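Local coordinates for cell division protein FtsX (Streptococcus pneumoniae, PDB 6HE6), which is the membrane-spanning partner of FtsE in the FtsEX complex of cell division, and its large extracellular loop interacts with the peptidoglycan hydrolase PcsB, at residues F57-K60 against E61-Y64; I6-N9 against V10-V13. All coordinates share one frame; numbering follows the deposited sequence.

Interaction 1: F57-K60 against E61-Y64. With CAT (dodecane-trimethylamine), chain C.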
# COMPACT_ATOMS: atom_id res chain seq x y z
N PHE A 57 1.82 -3.56 -4.23
CA PHE A 57 0.55 -2.91 -3.93
C PHE A 57 -0.45 -3.88 -3.30
O PHE A 57 -0.65 -4.99 -3.78
CB PHE A 57 -0.06 -2.31 -5.21
CG PHE A 57 -1.23 -1.37 -4.94
CD1 PHE A 57 -1.07 -0.25 -4.13
CD2 PHE A 57 -2.47 -1.61 -5.50
CE1 PHE A 57 -2.14 0.61 -3.89
CE2 PHE A 57 -3.53 -0.76 -5.26
CZ PHE A 57 -3.36 0.35 -4.45
N SER A 58 -1.13 -3.41 -2.25
CA SER A 58 -2.24 -4.14 -1.61
C SER A 58 -3.42 -3.18 -1.48
O SER A 58 -3.43 -2.31 -0.61
CB SER A 58 -1.84 -4.70 -0.24
OG SER A 58 -2.98 -5.08 0.54
N SER A 59 -4.41 -3.33 -2.35
CA SER A 59 -5.53 -2.41 -2.34
C SER A 59 -6.41 -2.57 -1.09
O SER A 59 -6.44 -3.63 -0.44
CB SER A 59 -6.41 -2.64 -3.55
OG SER A 59 -7.22 -3.75 -3.26
N LYS A 60 -7.19 -1.53 -0.81
CA LYS A 60 -8.14 -1.61 0.30
C LYS A 60 -9.19 -2.70 0.06
O LYS A 60 -9.61 -3.39 1.00
CB LYS A 60 -8.80 -0.25 0.53
CG LYS A 60 -9.54 0.35 -0.66
CD LYS A 60 -10.06 1.77 -0.31
CE LYS A 60 -9.86 2.75 -1.47
NZ LYS A 60 -10.69 2.42 -2.67
N GLU A 61 -9.64 -2.85 -1.19
CA GLU A 61 -10.56 -3.94 -1.52
C GLU A 61 -9.97 -5.28 -1.11
O GLU A 61 -10.54 -6.01 -0.29
CB GLU A 61 -10.85 -3.92 -3.03
CG GLU A 61 -11.62 -2.67 -3.47
CD GLU A 61 -10.78 -1.41 -3.49
OE1 GLU A 61 -9.54 -1.52 -3.48
OE2 GLU A 61 -11.37 -0.31 -3.50
N GLU A 62 -8.79 -5.59 -1.64
CA GLU A 62 -8.12 -6.85 -1.35
C GLU A 62 -7.98 -7.07 0.16
O GLU A 62 -8.23 -8.18 0.65
CB GLU A 62 -6.76 -6.84 -2.05
CG GLU A 62 -5.84 -7.97 -1.74
CD GLU A 62 -4.43 -7.66 -2.22
OE1 GLU A 62 -4.29 -6.84 -3.16
OE2 GLU A 62 -3.48 -8.21 -1.64
N GLN A 63 -7.62 -6.02 0.92
CA GLN A 63 -7.45 -6.18 2.37
C GLN A 63 -8.75 -6.57 3.04
O GLN A 63 -8.74 -7.29 4.05
CB GLN A 63 -6.91 -4.91 3.03
CG GLN A 63 -5.50 -4.54 2.64
CD GLN A 63 -5.03 -3.22 3.26
OE1 GLN A 63 -5.20 -2.99 4.46
NE2 GLN A 63 -4.46 -2.35 2.42
N TYR A 64 -9.89 -6.10 2.51
CA TYR A 64 -11.16 -6.45 3.14
C TYR A 64 -11.57 -7.87 2.79
O TYR A 64 -12.06 -8.60 3.65
CB TYR A 64 -12.25 -5.44 2.75
CG TYR A 64 -13.62 -5.90 3.18
CD1 TYR A 64 -13.97 -5.88 4.52
CD2 TYR A 64 -14.55 -6.37 2.26
CE1 TYR A 64 -15.22 -6.31 4.94
CE2 TYR A 64 -15.82 -6.80 2.68
CZ TYR A 64 -16.13 -6.76 4.02
OH TYR A 64 -17.37 -7.19 4.47
C1 CAT C . -17.35 -2.12 2.50
C2 CAT C . -17.02 -3.00 3.71
C3 CAT C . -15.98 -2.32 4.62
C4 CAT C . -16.06 -2.79 6.08
C5 CAT C . -14.92 -2.15 6.89
C6 CAT C . -15.07 -2.30 8.42
C7 CAT C . -15.06 -0.91 9.05
C8 CAT C . -14.56 -0.87 10.50
C9 CAT C . -13.81 0.45 10.69
C10 CAT C . -13.64 0.81 12.17
C11 CAT C . -12.25 1.42 12.37
C12 CAT C . -12.35 2.74 13.12
CA1 CAT C . -17.44 -1.95 0.10
CB1 CAT C . -15.92 -3.44 1.16
CC1 CAT C . -18.27 -3.88 1.16
NE1 CAT C . -17.24 -2.85 1.24
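Ser59 and Glu62 meet where strand 52-58 turns into helix 60-70, their CA atoms 5.2 Å apart, with Ser59 in the N-cap position. The capping bond is nearly straight: Glu62 N reaches Ser59 OG at 2.9 Å with an N-H...O angle of 170°. Ser59 chi1 of 80° places OG between its own backbone N and carbonyl carbon, facing the first turn of the helix. The same hydroxyl donates a weak bond to Glu61 OE1. The Glu61 chain bends at chi2, which lays its carboxylate beside the Lys60 chain, the two side chains pointing the same way. There Lys60 NZ meets Glu61 OE2 at 2.9 Å, on the syn side and 17° out of the carboxylate plane; OE1 faces the cap hydroxyl and OE2 the ammonium group.

Main-chain bonds continue the turn, from Gln63 N to Ser59 O at 3.0 Å and from Tyr64 N to Lys60 O at 3.1 Å. Gln63 reaches back to the strand end with its chain extended beyond CG: NE2 donates to Ser58 O at 3.2 Å, lying above that carbonyl plane, while Ser58 OG packs against Gln63 CG. Outside the turn, Lys60 N is bonded to Asp87 OD1, and Tyr64 OH to Trp75 N. Tyr64 belongs to the pocket for dodecane-trimethylamine. Carbon C2 of the ligand lies over one ring face, offset toward the rim, and the closest approach is from the trimethylammonium end, methyl CB1 standing 3.4 Å from Tyr64 CD2.

Interaction 2: I6-N9 against V10-V13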
# COMPACT_ATOMS: atom_id res chain seq x y z
N ILE A 6 5.99 -12.52 2.67
CA ILE A 6 7.12 -11.84 3.30
C ILE A 6 7.09 -12.15 4.79
O ILE A 6 6.01 -12.24 5.39
CB ILE A 6 7.06 -10.32 3.06
CG1 ILE A 6 6.91 -10.02 1.56
CG2 ILE A 6 8.30 -9.63 3.60
CD1 ILE A 6 5.82 -9.03 1.24
N GLU A 7 8.26 -12.37 5.39
CA GLU A 7 8.40 -12.71 6.83
C GLU A 7 8.12 -11.49 7.70
O GLU A 7 8.49 -10.41 7.32
CB GLU A 7 9.79 -13.27 7.09
CG GLU A 7 9.98 -14.68 6.56
CD GLU A 7 8.78 -15.60 6.71
OE1 GLU A 7 7.89 -15.28 7.51
OE2 GLU A 7 8.75 -16.66 6.05
N ASN A 8 7.63 -11.70 8.91
CA ASN A 8 7.15 -10.62 9.78
C ASN A 8 8.26 -9.63 10.11
O ASN A 8 8.03 -8.41 10.15
CB ASN A 8 6.57 -11.24 11.06
CG ASN A 8 6.16 -10.21 12.11
OD1 ASN A 8 5.72 -9.10 11.79
ND2 ASN A 8 6.29 -10.58 13.39
N ASN A 9 9.48 -10.13 10.32
CA ASN A 9 10.56 -9.33 10.88
C ASN A 9 11.13 -8.36 9.86
O ASN A 9 12.02 -7.57 10.20
CB ASN A 9 11.68 -10.23 11.43
CG ASN A 9 12.35 -11.10 10.36
OD1 ASN A 9 12.00 -11.04 9.19
ND2 ASN A 9 13.28 -11.95 10.79
N VAL A 10 10.63 -8.39 8.62
CA VAL A 10 11.26 -7.65 7.53
C VAL A 10 10.17 -6.92 6.75
O VAL A 10 10.44 -6.25 5.75
CB VAL A 10 12.07 -8.63 6.66
CG1 VAL A 10 11.23 -9.31 5.58
CG2 VAL A 10 13.30 -7.98 6.12
N ARG A 11 8.94 -7.00 7.23
CA ARG A 11 7.81 -6.41 6.54
C ARG A 11 7.55 -5.02 7.10
O ARG A 11 7.57 -4.81 8.31
CB ARG A 11 6.58 -7.31 6.69
CG ARG A 11 5.28 -6.78 6.13
CD ARG A 11 4.14 -7.03 7.11
NE ARG A 11 4.12 -5.98 8.13
CZ ARG A 11 4.49 -6.16 9.40
NH1 ARG A 11 4.90 -7.35 9.80
NH2 ARG A 11 4.44 -5.15 10.25
N VAL A 12 7.35 -4.05 6.20
CA VAL A 12 6.87 -2.73 6.55
C VAL A 12 5.67 -2.43 5.67
O VAL A 12 5.71 -2.68 4.46
CB VAL A 12 7.95 -1.64 6.38
CG1 VAL A 12 7.35 -0.27 6.61
CG2 VAL A 12 9.08 -1.85 7.36
N VAL A 13 4.60 -1.92 6.27
CA VAL A 13 3.37 -1.61 5.56
C VAL A 13 3.26 -0.10 5.48
O VAL A 13 3.38 0.60 6.49
CB VAL A 13 2.13 -2.21 6.24
CG1 VAL A 13 0.89 -1.91 5.43
CG2 VAL A 13 2.29 -3.71 6.40
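Asn8 and Arg11 join across a short 3-10 turn that leads from the N-terminal loop into strand 11-16, an inner strand of the four-stranded antiparallel sheet. The main chain gives the evidence for the turn. Val10 N donates to Glu7 O at 3.2 Å, approaching from above the carbonyl plane, and Arg11 N makes a weak bond to Asn8 O at 3.4 Å. Both bonds link residues three apart, the 3-10 spacing.

The Arg11 side chain can be followed outward from this turn. Its CB packs beside the backbone, near Glu7 O (3.7 Å) and Asn8 O, and is 4.2 Å from Ile6 CG2. CG stands opposite the backbone N (chi1 175°), and the bends at chi2 and chi3 take CG, CD and NE past the turn without close contact and direct the guanidinium group to Asn8. CZ comes to 4.0 Å from Asn8 OD1, and NH1 completes the approach with a hydrogen bond to that oxygen at 2.8 Å. The N-H...O angle of 133° makes the bond bent at the hydrogen, yet the flat groups agree: NH1 is in the carbonyl plane of the amide, OD1 is in the guanidinium plane, and the two planes are 16° apart. The amide thus meets the guanidinium at its edge, in an arrangement close to coplanar.

Apolar packing accompanies this polar link. Ile6 also touches Ile90 and Glu92 of strand 88-93, and Val10 forms backbone hydrogen bonds with Ala93 of that strand, which sets the turn next to strand 88-93. Across the base of the turn, the Ile6 and Val10 side chains cross at about a right angle, where Ile6 CG2 meets Val10 CG1 at 3.6 Å.

In the fold
From the N terminus, interaction 2 comes first: the turn around residues 7-11 closes as the chain enters strand 11-16. After the hairpin 26-29/32-35, helix 41-47 and strand 52-58, interaction 1 closes a second turn, from that strand into helix 60-70. The two are in series, neither nesting nor crossing, with centres about 17 Å apart and nearest atoms about 6 Å apart, without touching. The sheet relates them: strand 88-93 lies between strands 11-16 and 52-58, bonded through its backbone to Val10 and Val12 on one flank and to Ser58 on the other. Interaction 2 joins the N-terminal loop to the sheet, interaction 1 an outer strand to the helix that contributes Tyr64 to the ligand pocket.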